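PDB 5MQR: beta-L-arabinobiosidase from Bacteroides thetaiotaomicron, which probably hydrolyses glycosidic bonds of arabinofuranose-containing plant pectin and may also have exo-alpha-sialidase activity. Local coordinates for residues S618-Y623 / T1067-K1072; L660-Q665 / G1074-C1079; E807-G812 / R933-G938; C940-D943 / P948-S951. One frame throughout, in Å; residues are numbered along the deposited sequence.

Contact 1: residues S618-Y623 / T1067-K1072; sequences SAFLKY and TILWDK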
loop_
_atom_site.group_PDB
_atom_site.type_symbol
_atom_site.label_atom_id
_atom_site.label_comp_id
_atom_site.label_asym_id
_atom_site.label_seq_id
_atom_site.Cartn_x
_atom_site.Cartn_y
_atom_site.Cartn_z
ATOM N N SER A 618 5.190 9.111 7.730
ATOM C CA SER A 618 4.437 8.855 6.504
ATOM C C SER A 618 4.527 7.383 6.122
ATOM O O SER A 618 5.596 6.862 5.969
ATOM C CB SER A 618 4.988 9.702 5.359
ATOM O OG SER A 618 4.081 9.750 4.256
ATOM N N ALA A 619 3.393 6.721 5.947
ATOM C CA ALA A 619 3.362 5.269 5.763
ATOM C C ALA A 619 3.610 4.794 4.319
ATOM O O ALA A 619 4.184 3.736 4.131
ATOM C CB ALA A 619 2.025 4.723 6.281
ATOM N N PHE A 620 3.119 5.538 3.330
ATOM C CA PHE A 620 3.235 5.191 1.913
ATOM C C PHE A 620 4.003 6.264 1.139
ATOM O O PHE A 620 4.956 5.940 0.415
ATOM C CB PHE A 620 1.851 4.953 1.302
ATOM C CG PHE A 620 1.150 3.765 1.871
ATOM C CD1 PHE A 620 0.551 3.830 3.140
ATOM C CD2 PHE A 620 1.119 2.559 1.180
ATOM C CE1 PHE A 620 -0.076 2.729 3.698
ATOM C CE2 PHE A 620 0.498 1.452 1.735
ATOM C CZ PHE A 620 -0.092 1.541 3.001
ATOM N N LEU A 621 3.649 7.537 1.305
ATOM C CA LEU A 621 4.326 8.604 0.564
ATOM C C LEU A 621 5.608 9.049 1.251
ATOM O O LEU A 621 5.711 9.007 2.484
ATOM C CB LEU A 621 3.386 9.815 0.400
ATOM C CG LEU A 621 2.022 9.511 -0.246
ATOM C CD1 LEU A 621 1.196 10.782 -0.377
ATOM C CD2 LEU A 621 2.166 8.818 -1.600
ATOM N N LYS A 622 6.574 9.484 0.441
ATOM C CA LYS A 622 7.839 9.993 0.932
ATOM C C LYS A 622 8.123 11.368 0.351
ATOM O O LYS A 622 7.876 11.631 -0.832
ATOM C CB LYS A 622 8.972 9.020 0.580
ATOM C CG LYS A 622 8.841 7.619 1.229
ATOM C CD LYS A 622 9.009 7.667 2.748
ATOM C CE LYS A 622 8.104 6.677 3.509
ATOM N NZ LYS A 622 8.379 6.741 5.001
ATOM N N TYR A 623 8.645 12.250 1.201
ATOM C CA TYR A 623 8.863 13.622 0.817
ATOM C C TYR A 623 9.810 13.723 -0.374
ATOM O O TYR A 623 9.589 14.559 -1.242
ATOM C CB TYR A 623 9.353 14.493 1.989
ATOM C CG TYR A 623 9.526 15.919 1.529
ATOM C CD1 TYR A 623 8.414 16.710 1.294
ATOM C CD2 TYR A 623 10.797 16.441 1.211
ATOM C CE1 TYR A 623 8.545 17.993 0.780
ATOM C CE2 TYR A 623 10.931 17.747 0.721
ATOM C CZ TYR A 623 9.786 18.510 0.511
ATOM O OH TYR A 623 9.835 19.781 -0.011
ATOM N N THR A 1067 -3.129 8.066 7.485
ATOM C CA THR A 1067 -3.054 7.953 6.036
ATOM C C THR A 1067 -4.438 7.641 5.520
ATOM O O THR A 1067 -5.123 6.794 6.072
ATOM C CB THR A 1067 -2.150 6.790 5.628
ATOM O OG1 THR A 1067 -0.937 6.882 6.359
ATOM C CG2 THR A 1067 -1.879 6.785 4.154
ATOM N N ILE A 1068 -4.844 8.315 4.461
ATOM C CA ILE A 1068 -6.103 8.003 3.802
ATOM C C ILE A 1068 -5.758 7.790 2.349
ATOM O O ILE A 1068 -5.156 8.645 1.723
ATOM C CB ILE A 1068 -7.117 9.172 3.898
ATOM C CG1 ILE A 1068 -7.464 9.466 5.360
ATOM C CG2 ILE A 1068 -8.362 8.876 3.064
ATOM C CD1 ILE A 1068 -8.041 10.844 5.584
ATOM N N LEU A 1069 -6.171 6.654 1.821
ATOM C CA LEU A 1069 -5.902 6.349 0.461
ATOM C C LEU A 1069 -7.017 5.616 -0.243
ATOM O O LEU A 1069 -7.869 4.960 0.370
ATOM C CB LEU A 1069 -4.588 5.578 0.343
ATOM C CG LEU A 1069 -4.424 4.169 0.915
ATOM C CD1 LEU A 1069 -5.023 3.095 -0.002
ATOM C CD2 LEU A 1069 -2.932 3.906 1.147
ATOM N N TRP A 1070 -6.960 5.751 -1.552
ATOM C CA TRP A 1070 -7.919 5.195 -2.462
ATOM C C TRP A 1070 -7.117 4.549 -3.574
ATOM O O TRP A 1070 -6.192 5.149 -4.098
ATOM C CB TRP A 1070 -8.807 6.300 -3.039
ATOM C CG TRP A 1070 -9.603 5.858 -4.219
ATOM C CD1 TRP A 1070 -9.419 6.246 -5.502
ATOM C CD2 TRP A 1070 -10.678 4.895 -4.237
ATOM N NE1 TRP A 1070 -10.325 5.606 -6.326
ATOM C CE2 TRP A 1070 -11.112 4.779 -5.576
ATOM C CE3 TRP A 1070 -11.326 4.141 -3.251
ATOM C CZ2 TRP A 1070 -12.175 3.934 -5.965
ATOM C CZ3 TRP A 1070 -12.399 3.290 -3.637
ATOM C CH2 TRP A 1070 -12.807 3.202 -4.983
ATOM N N ASP A 1071 -7.484 3.323 -3.928
ATOM C CA ASP A 1071 -6.744 2.553 -4.942
ATOM C C ASP A 1071 -7.740 1.635 -5.592
ATOM O O ASP A 1071 -8.034 0.549 -5.104
ATOM C CB ASP A 1071 -5.586 1.788 -4.295
ATOM C CG ASP A 1071 -4.515 1.336 -5.299
ATOM O OD1 ASP A 1071 -4.752 1.367 -6.545
ATOM O OD2 ASP A 1071 -3.412 0.926 -4.826
ATOM N N LYS A 1072 -8.294 2.107 -6.691
ATOM C CA LYS A 1072 -9.375 1.403 -7.358
ATOM C C LYS A 1072 -8.975 0.010 -7.813
ATOM O O LYS A 1072 -9.733 -0.929 -7.634
ATOM C CB LYS A 1072 -9.831 2.193 -8.567
ATOM C CG LYS A 1072 -11.071 1.629 -9.244
ATOM C CD LYS A 1072 -11.203 2.197 -10.650
ATOM C CE LYS A 1072 -12.221 1.407 -11.460
ATOM N NZ LYS A 1072 -11.789 1.381 -12.886
#

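Contact 2: residues L660-Q665 / G1074-C1079; sequences LFECPQ and GDRYHC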
loop_
_atom_site.group_PDB
_atom_site.type_symbol
_atom_site.label_atom_id
_atom_site.label_comp_id
_atom_site.label_asym_id
_atom_site.label_seq_id
_atom_site.Cartn_x
_atom_site.Cartn_y
_atom_site.Cartn_z
ATOM N N LEU A 660 1.471 14.844 3.386
ATOM C CA LEU A 660 1.787 14.623 1.976
ATOM C C LEU A 660 0.564 14.163 1.195
ATOM O O LEU A 660 -0.263 13.429 1.726
ATOM C CB LEU A 660 2.919 13.609 1.847
ATOM C CG LEU A 660 4.244 13.983 2.536
ATOM C CD1 LEU A 660 5.211 12.802 2.496
ATOM C CD2 LEU A 660 4.911 15.209 1.928
ATOM N N PHE A 661 0.469 14.573 -0.063
ATOM C CA PHE A 661 -0.688 14.285 -0.902
ATOM C C PHE A 661 -0.233 13.915 -2.317
ATOM O O PHE A 661 0.740 14.435 -2.825
ATOM C CB PHE A 661 -1.631 15.524 -0.949
ATOM C CG PHE A 661 -2.729 15.440 -1.995
ATOM C CD1 PHE A 661 -3.884 14.726 -1.758
ATOM C CD2 PHE A 661 -2.604 16.075 -3.212
ATOM C CE1 PHE A 661 -4.890 14.638 -2.721
ATOM C CE2 PHE A 661 -3.604 15.989 -4.174
ATOM C CZ PHE A 661 -4.746 15.258 -3.931
ATOM N N GLU A 662 -0.956 13.014 -2.950
ATOM C CA GLU A 662 -0.833 12.827 -4.388
ATOM C C GLU A 662 -2.133 12.387 -4.982
ATOM O O GLU A 662 -2.964 11.772 -4.311
ATOM C CB GLU A 662 0.241 11.797 -4.775
ATOM C CG GLU A 662 -0.012 10.369 -4.295
ATOM C CD GLU A 662 0.893 9.326 -4.949
ATOM O OE1 GLU A 662 1.962 9.683 -5.540
ATOM O OE2 GLU A 662 0.527 8.132 -4.859
ATOM N N CYS A 663 -2.267 12.690 -6.266
ATOM C CA CYS A 663 -3.371 12.224 -7.057
ATOM C C CYS A 663 -2.877 12.243 -8.487
ATOM O O CYS A 663 -1.791 12.731 -8.724
ATOM C CB CYS A 663 -4.578 13.124 -6.828
ATOM S SG CYS A 663 -4.419 14.731 -7.596
ATOM N N PRO A 664 -3.644 11.681 -9.440
ATOM C CA PRO A 664 -3.222 11.610 -10.856
ATOM C C PRO A 664 -3.411 12.900 -11.651
ATOM O O PRO A 664 -3.044 12.942 -12.817
ATOM C CB PRO A 664 -4.144 10.539 -11.458
ATOM C CG PRO A 664 -5.107 10.141 -10.391
ATOM C CD PRO A 664 -4.968 11.080 -9.239
ATOM N N GLN A 665 -3.989 13.924 -11.040
ATOM C CA GLN A 665 -4.249 15.181 -11.716
ATOM C C GLN A 665 -3.199 16.181 -11.240
ATOM O O GLN A 665 -3.158 16.549 -10.055
ATOM C CB GLN A 665 -5.674 15.653 -11.445
ATOM C CG GLN A 665 -6.188 16.676 -12.453
ATOM C CD GLN A 665 -7.670 17.008 -12.291
ATOM O OE1 GLN A 665 -8.495 16.138 -11.977
ATOM N NE2 GLN A 665 -8.010 18.260 -12.498
ATOM N N GLY A 1074 -5.810 -1.426 -7.106
ATOM C CA GLY A 1074 -4.902 -2.032 -6.142
ATOM C C GLY A 1074 -3.426 -1.900 -6.434
ATOM O O GLY A 1074 -2.607 -2.386 -5.647
ATOM N N ASP A 1075 -3.071 -1.240 -7.530
ATOM C CA ASP A 1075 -1.686 -1.259 -8.017
ATOM C C ASP A 1075 -0.883 0.016 -7.738
ATOM O O ASP A 1075 0.306 0.050 -7.996
ATOM C CB ASP A 1075 -1.601 -1.638 -9.507
ATOM C CG ASP A 1075 -2.289 -0.637 -10.412
ATOM O OD1 ASP A 1075 -3.322 -0.031 -10.002
ATOM O OD2 ASP A 1075 -1.800 -0.477 -11.549
ATOM N N ARG A 1076 -1.507 1.041 -7.183
ATOM C CA ARG A 1076 -0.737 2.224 -6.803
ATOM C C ARG A 1076 0.000 2.015 -5.490
ATOM O O ARG A 1076 1.153 2.409 -5.387
ATOM C CB ARG A 1076 -1.639 3.486 -6.713
ATOM C CG ARG A 1076 -0.894 4.779 -6.403
ATOM C CD ARG A 1076 -0.000 5.190 -7.545
ATOM N NE ARG A 1076 0.693 6.459 -7.325
ATOM C CZ ARG A 1076 1.548 6.988 -8.203
ATOM N NH1 ARG A 1076 1.783 6.376 -9.373
ATOM N NH2 ARG A 1076 2.146 8.141 -7.941
ATOM N N TYR A 1077 -0.683 1.453 -4.492
ATOM C CA TYR A 1077 -0.113 1.240 -3.130
ATOM C C TYR A 1077 0.104 -0.226 -2.743
ATOM O O TYR A 1077 0.777 -0.478 -1.755
ATOM C CB TYR A 1077 -0.950 1.957 -2.054
ATOM C CG TYR A 1077 -1.198 3.378 -2.480
ATOM C CD1 TYR A 1077 -0.165 4.312 -2.465
ATOM C CD2 TYR A 1077 -2.422 3.771 -2.991
ATOM C CE1 TYR A 1077 -0.368 5.616 -2.895
ATOM C CE2 TYR A 1077 -2.634 5.075 -3.419
ATOM C CZ TYR A 1077 -1.607 5.994 -3.373
ATOM O OH TYR A 1077 -1.795 7.271 -3.849
ATOM N N HIS A 1078 -0.461 -1.169 -3.506
ATOM C CA HIS A 1078 -0.301 -2.618 -3.243
ATOM C C HIS A 1078 -0.624 -2.952 -1.779
ATOM O O HIS A 1078 0.165 -3.599 -1.092
ATOM C CB HIS A 1078 1.111 -3.089 -3.630
ATOM C CG HIS A 1078 1.394 -2.998 -5.096
ATOM N ND1 HIS A 1078 2.238 -2.052 -5.637
ATOM C CD2 HIS A 1078 0.927 -3.719 -6.138
ATOM C CE1 HIS A 1078 2.282 -2.194 -6.950
ATOM N NE2 HIS A 1078 1.497 -3.205 -7.280
ATOM N N CYS A 1079 -1.760 -2.450 -1.291
ATOM C CA CYS A 1079 -2.255 -2.810 0.028
ATOM C C CYS A 1079 -3.735 -3.164 -0.046
ATOM O O CYS A 1079 -4.427 -3.104 0.961
ATOM C CB CYS A 1079 -2.008 -1.663 1.016
ATOM S SG CYS A 1079 -3.028 -0.210 0.636
#

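Contact 3: residues E807-G812 / R933-G938; sequences ESISGG and RTRGVG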
loop_
_atom_site.group_PDB
_atom_site.type_symbol
_atom_site.label_atom_id
_atom_site.label_comp_id
_atom_site.label_asym_id
_atom_site.label_seq_id
_atom_site.Cartn_x
_atom_site.Cartn_y
_atom_site.Cartn_z
ATOM N N GLU A 807 -16.929 47.793 -0.363
ATOM C CA GLU A 807 -17.683 47.896 -1.617
ATOM C C GLU A 807 -18.547 46.661 -1.936
ATOM O O GLU A 807 -18.722 46.312 -3.108
ATOM C CB GLU A 807 -16.775 48.191 -2.832
ATOM C CG GLU A 807 -15.565 49.087 -2.632
ATOM C CD GLU A 807 -15.847 50.362 -1.882
ATOM O OE1 GLU A 807 -16.866 51.025 -2.154
ATOM O OE2 GLU A 807 -15.013 50.681 -0.999
ATOM N N SER A 808 -19.082 46.009 -0.908
ATOM C CA SER A 808 -20.075 44.976 -1.116
ATOM C C SER A 808 -21.365 45.664 -1.558
ATOM O O SER A 808 -21.550 46.847 -1.304
ATOM C CB SER A 808 -20.305 44.170 0.166
ATOM O OG SER A 808 -21.039 44.898 1.138
ATOM N N ILE A 809 -22.244 44.909 -2.212
ATOM C CA ILE A 809 -23.552 45.409 -2.606
ATOM C C ILE A 809 -24.417 45.659 -1.366
ATOM O O ILE A 809 -24.932 46.776 -1.193
ATOM C CB ILE A 809 -24.273 44.461 -3.589
ATOM C CG1 ILE A 809 -23.474 44.389 -4.906
ATOM C CG2 ILE A 809 -25.702 44.945 -3.867
ATOM C CD1 ILE A 809 -23.923 43.312 -5.880
ATOM N N SER A 810 -24.566 44.656 -0.492
ATOM C CA SER A 810 -25.461 44.836 0.668
ATOM C C SER A 810 -24.914 45.940 1.568
ATOM O O SER A 810 -25.651 46.704 2.171
ATOM C CB SER A 810 -25.675 43.545 1.458
ATOM O OG SER A 810 -24.499 43.114 2.108
ATOM N N GLY A 811 -23.597 45.989 1.645
ATOM C CA GLY A 811 -22.925 47.183 1.989
ATOM C C GLY A 811 -22.687 47.397 3.453
ATOM O O GLY A 811 -23.042 46.577 4.327
ATOM N N GLY A 812 -21.965 48.494 3.647
ATOM C CA GLY A 812 -21.960 49.212 4.839
ATOM C C GLY A 812 -20.709 49.942 5.222
ATOM O O GLY A 812 -20.263 49.692 6.315
ATOM N N ARG A 933 -20.666 44.242 -9.796
ATOM C CA ARG A 933 -19.420 44.855 -10.284
ATOM C C ARG A 933 -19.606 46.205 -10.976
ATOM O O ARG A 933 -19.146 46.434 -12.090
ATOM C CB ARG A 933 -18.615 43.863 -11.129
ATOM C CG ARG A 933 -18.114 42.666 -10.310
ATOM C CD ARG A 933 -17.075 41.824 -11.047
ATOM N NE ARG A 933 -15.843 42.588 -11.263
ATOM C CZ ARG A 933 -14.959 42.384 -12.239
ATOM N NH1 ARG A 933 -15.104 41.391 -13.124
ATOM N NH2 ARG A 933 -13.900 43.181 -12.318
ATOM N N THR A 934 -20.273 47.101 -10.256
ATOM C CA THR A 934 -20.510 48.468 -10.709
ATOM C C THR A 934 -19.700 49.508 -9.936
ATOM O O THR A 934 -19.917 50.699 -10.142
ATOM C CB THR A 934 -22.010 48.838 -10.587
ATOM O OG1 THR A 934 -22.464 48.558 -9.251
ATOM C CG2 THR A 934 -22.860 48.057 -11.613
ATOM N N ARG A 935 -18.768 49.094 -9.074
ATOM C CA ARG A 935 -18.011 50.051 -8.248
ATOM C C ARG A 935 -16.542 50.222 -8.658
ATOM O O ARG A 935 -15.717 50.628 -7.845
ATOM C CB ARG A 935 -18.108 49.653 -6.788
ATOM C CG ARG A 935 -19.499 49.834 -6.219
ATOM C CD ARG A 935 -19.699 48.955 -4.991
ATOM N NE ARG A 935 -21.079 48.985 -4.541
ATOM C CZ ARG A 935 -22.093 48.365 -5.140
ATOM N NH1 ARG A 935 -21.901 47.629 -6.251
ATOM N NH2 ARG A 935 -23.315 48.488 -4.626
ATOM N N GLY A 936 -16.220 49.959 -9.922
ATOM C CA GLY A 936 -14.857 50.124 -10.406
ATOM C C GLY A 936 -14.035 48.867 -10.210
ATOM O O GLY A 936 -14.491 47.903 -9.580
ATOM N N VAL A 937 -12.834 48.871 -10.782
ATOM C CA VAL A 937 -11.898 47.738 -10.697
ATOM C C VAL A 937 -10.535 48.214 -10.211
ATOM O O VAL A 937 -10.218 49.405 -10.265
ATOM C CB VAL A 937 -11.755 46.970 -12.052
ATOM C CG1 VAL A 937 -13.117 46.435 -12.508
ATOM C CG2 VAL A 937 -11.112 47.832 -13.150
ATOM N N GLY A 938 -9.750 47.266 -9.705
ATOM C CA GLY A 938 -8.374 47.511 -9.305
ATOM C C GLY A 938 -8.161 47.996 -7.889
ATOM O O GLY A 938 -7.017 48.115 -7.477
#

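Contact 4: residues C940-D943 / P948-S951; sequences CEWD and PFAS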
loop_
_atom_site.group_PDB
_atom_site.type_symbol
_atom_site.label_atom_id
_atom_site.label_comp_id
_atom_site.label_asym_id
_atom_site.label_seq_id
_atom_site.Cartn_x
_atom_site.Cartn_y
_atom_site.Cartn_z
ATOM N N CYS A 940 -9.909 46.659 -4.899
ATOM C CA CYS A 940 -10.468 45.671 -3.954
ATOM C C CYS A 940 -11.954 45.841 -3.654
ATOM O O CYS A 940 -12.322 46.293 -2.571
ATOM C CB CYS A 940 -9.637 45.625 -2.660
ATOM S SG CYS A 940 -7.896 45.245 -2.953
ATOM N N GLU A 941 -12.792 45.435 -4.607
ATOM C CA GLU A 941 -14.242 45.565 -4.501
ATOM C C GLU A 941 -14.882 44.189 -4.305
ATOM O O GLU A 941 -14.513 43.239 -4.992
ATOM C CB GLU A 941 -14.829 46.221 -5.752
ATOM C CG GLU A 941 -14.107 47.473 -6.237
ATOM C CD GLU A 941 -12.855 47.189 -7.084
ATOM O OE1 GLU A 941 -12.704 46.049 -7.623
ATOM O OE2 GLU A 941 -12.010 48.115 -7.202
ATOM N N TRP A 942 -15.876 44.117 -3.414
ATOM C CA TRP A 942 -16.530 42.857 -3.029
ATOM C C TRP A 942 -17.955 42.726 -3.583
ATOM O O TRP A 942 -18.766 41.936 -3.077
ATOM C CB TRP A 942 -16.533 42.722 -1.506
ATOM C CG TRP A 942 -15.209 42.361 -0.942
ATOM C CD1 TRP A 942 -14.111 43.156 -0.844
ATOM C CD2 TRP A 942 -14.840 41.092 -0.369
ATOM N NE1 TRP A 942 -13.072 42.457 -0.264
ATOM C CE2 TRP A 942 -13.493 41.194 0.035
ATOM C CE3 TRP A 942 -15.519 39.892 -0.154
ATOM C CZ2 TRP A 942 -12.822 40.151 0.657
ATOM C CZ3 TRP A 942 -14.842 38.851 0.431
ATOM C CH2 TRP A 942 -13.512 38.988 0.841
ATOM N N ASP A 943 -18.218 43.441 -4.675
ATOM C CA ASP A 943 -19.530 43.421 -5.324
ATOM C C ASP A 943 -19.617 42.437 -6.490
ATOM O O ASP A 943 -20.394 42.655 -7.435
ATOM C CB ASP A 943 -19.965 44.846 -5.744
ATOM C CG ASP A 943 -19.036 45.494 -6.749
ATOM O OD1 ASP A 943 -17.859 45.053 -6.905
ATOM O OD2 ASP A 943 -19.518 46.472 -7.391
ATOM N N PRO A 948 -10.637 34.610 -3.059
ATOM C CA PRO A 948 -10.376 33.334 -2.388
ATOM C C PRO A 948 -10.814 33.286 -0.918
ATOM O O PRO A 948 -11.272 32.237 -0.469
ATOM C CB PRO A 948 -8.852 33.153 -2.547
ATOM C CG PRO A 948 -8.539 33.868 -3.829
ATOM C CD PRO A 948 -9.524 35.018 -3.929
ATOM N N PHE A 949 -10.701 34.407 -0.190
ATOM C CA PHE A 949 -11.235 34.500 1.193
ATOM C C PHE A 949 -12.653 33.961 1.249
ATOM O O PHE A 949 -12.985 33.129 2.103
ATOM C CB PHE A 949 -11.234 35.958 1.653
ATOM C CG PHE A 949 -11.573 36.164 3.105
ATOM C CD1 PHE A 949 -12.895 36.088 3.551
ATOM C CD2 PHE A 949 -10.577 36.532 4.015
ATOM C CE1 PHE A 949 -13.218 36.342 4.880
ATOM C CE2 PHE A 949 -10.894 36.778 5.351
ATOM C CZ PHE A 949 -12.216 36.692 5.783
ATOM N N ALA A 950 -13.460 34.430 0.302
ATOM C CA ALA A 950 -14.868 34.042 0.181
ATOM C C ALA A 950 -15.065 32.636 -0.364
ATOM O O ALA A 950 -15.883 31.885 0.162
ATOM C CB ALA A 950 -15.609 35.029 -0.725
ATOM N N SER A 951 -14.378 32.312 -1.463
ATOM C CA SER A 951 -14.469 30.963 -2.023
ATOM C C SER A 951 -14.171 29.905 -0.923
ATOM O O SER A 951 -14.863 28.886 -0.792
ATOM C CB SER A 951 -13.504 30.807 -3.207
ATOM O OG SER A 951 -13.844 31.694 -4.240
#

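Contact 1: residues S618-Y623 / T1067-K1072
Thr1067 OG1 and the backbone N of Ala619, whose residues touch across this contact, both hydrogen-bond to one carboxylate oxygen, OD1 of Asp1057. Its other oxygen, OD2, receives the backbone N of Phe620 and of Leu621. One aspartate of strand 1053-1061 thus takes three consecutive N-H groups of the 618-623 loop and the hydroxyl of the adjacent strand 1064-1071. That strand, within the glycosyl hydrolase family 65 C-terminal range, is the middle one of a five-stranded antiparallel sheet whose edge strand 660-662 comes from much earlier in the chain, and the loop lies against it.

Between the two segments themselves the contact is apolar, with no direct hydrogen bond. Leu1069 sends CD2 over the centre of the Phe620 ring, 3.9 Å from its centroid and only 6° off the ring normal, a CH-pi contact. Phe620 CG stands anti to its own carbonyl carbon (chi1 -65°), which carries the ring toward the sheet. Thr1067 CG2 approaches the same ring obliquely, 4.0 Å from Phe620 CD1, and Phe1086 of the next strand meets the ring as well.

The loop is also tied to itself: Lys622 NZ curls back to Ser618 O at 2.9 Å, with NZ tilted 17° from the carbonyl plane. Beside the shared aspartate, the CB methyl of Ala619 rests 3.7 Å from OG1 of Thr1067.

Contact 2: residues L660-Q665 / G1074-C1079
Glu662 carries both acceptors of this contact, and three donors from two consecutive residues meet them. Arg1076 approaches side-on: NH2 bonds Glu662 OE1 at 2.9 Å, and NE bonds Glu662 OE2 at 3.0 Å, each with an N-H...O angle of 168°. Both oxygens lie almost in the guanidinium plane. The fit is less flat from the carboxylate's side, since its plane is turned 38° from the guanidinium and both nitrogens reach it from above.

Glu662 OE2 has a second donor. Tyr1077 OH gives its proton to the anti lone pair of that oxygen, at 2.7 Å. The glutamate belongs to strand 660-662, at one edge of the five-stranded antiparallel sheet, whereas its donors sit in the hairpin loop between strands 1064-1071 and 1082-1087. Their side chains come over strand 1053-1061, where Trp1053 forms a cation-pi contact with Arg1076.

A bend at chi2 (68°) helps turn the guanidinium of Arg1076 toward Glu662. Arg1076 CG packs 3.3 Å above the plane of the Tyr1077 ring, toward the rim. The arginine's charge and the three donors would probably favour the carboxylate form of this buried glutamate. Asp1071 OD2 accepts the backbone N of Tyr1077.

Contact 3: residues E807-G812 / R933-G938
Arg935 lies against the backbone of Glu807, Ser808 and Ile809, mostly by van der Waals contact. Its CD methylene comes 3.4 Å from Glu807 O and 3.7 Å from Glu807 CB. The chain is extended from CG to NE and then turns at chi4 (75°), which sets one face of the guanidinium over Ser808 O and Ile809 CA, the latter 3.7 Å from Arg935 NH2. Ile809 crosses the arginine at about a right angle, its CG1 lying 3.8 Å from Arg935 NH1.

Hydrogen bonds play no part between the segments, but Ser808 OG accepts the backbone N of Gly811 at 2.8 Å, an ST motif within the 807-812 loop, and that hydroxyl also bonds Asp800.

Ionic links run outward. Arg935 NH2 pairs with Glu931 and NH1 with Asp943, while Glu807 OE2 pairs with Arg813. Both loops belong to the MGH1-like glycoside hydrolase region, probably an (alpha/alpha)6 barrel, with a bound HEPES molecule about 7 Å from the Glu807 side chain.

Although Glu807 and Arg935 carry opposite charges, Glu807 OE1 stays 5.3 Å from Arg935 NE. The arginine's charge is therefore probably met chiefly by Glu931 and Asp943, leaving its face and methylenes to pack on the neighbouring loop.

Contact 4: residues C940-D943 / P948-S951
Trp942 and Phe949 meet nearly at right angles: the edge of the indole's six-membered ring is directed toward the face of the phenylalanine ring, with the planes 81° apart and the centroids 6.0 Å from each other. That separation and tilt identify an offset edge-to-face pair. The leading atom is Trp942 CH2, which lies 4.0 Å from Phe949 CD1 and 3.9 Å from Phe949 CB, the latter close to the indole plane. The phenylalanine thus meets the indole with its stem as well as its ring. Phe949 CG stands anti to the backbone N (chi1 -172°), an orientation that places its ring beside the CH2 corner of the indole.

Ala950, one residue further along, touches the neighbouring corner of the same ring. Its CB is 4.1 Å from Trp942 CZ3 and approaches obliquely. All three residues are buried, and the contact between the segments is wholly apolar, without a hydrogen bond.

Further rings extend the cluster. Trp947 stacks on Trp942 and uses its NE1 to bond Glu941 O, and His1018 also meets Phe949. A bound HEPES molecule lies about 8 Å from the Trp942 side chain.

The packing sets the first turn of helix 948-964, probably one helix of an (alpha/alpha)6 barrel, against the connection that follows strand 921-922, within the MGH1-like glycoside hydrolase region, while His714 from helix 712-719 meets Phe949 edge-to-face.

Overall arrangement
From the N terminus, the chain passes the propeller and sialidase-like regions before contact 1 opens at 618-623 and contact 2 at 660-665. The long, helix-rich part then contains contact 3, joining 807-812 to 933-938, followed in series by the short loop of contact 4. Contact 1 closes at 1067-1072 and contact 2 at 1074-1079, so these two cross, and contacts 3 and 4 nest inside both. Contacts 1 and 2, centres 6 Å apart, bring the 618-623 loop and strand 660-662 onto the C-terminal strands. Contacts 3 and 4, centres 10 Å apart, join loops and a helix start, their centres about 35 to 45 Å from those of contacts 1 and 2.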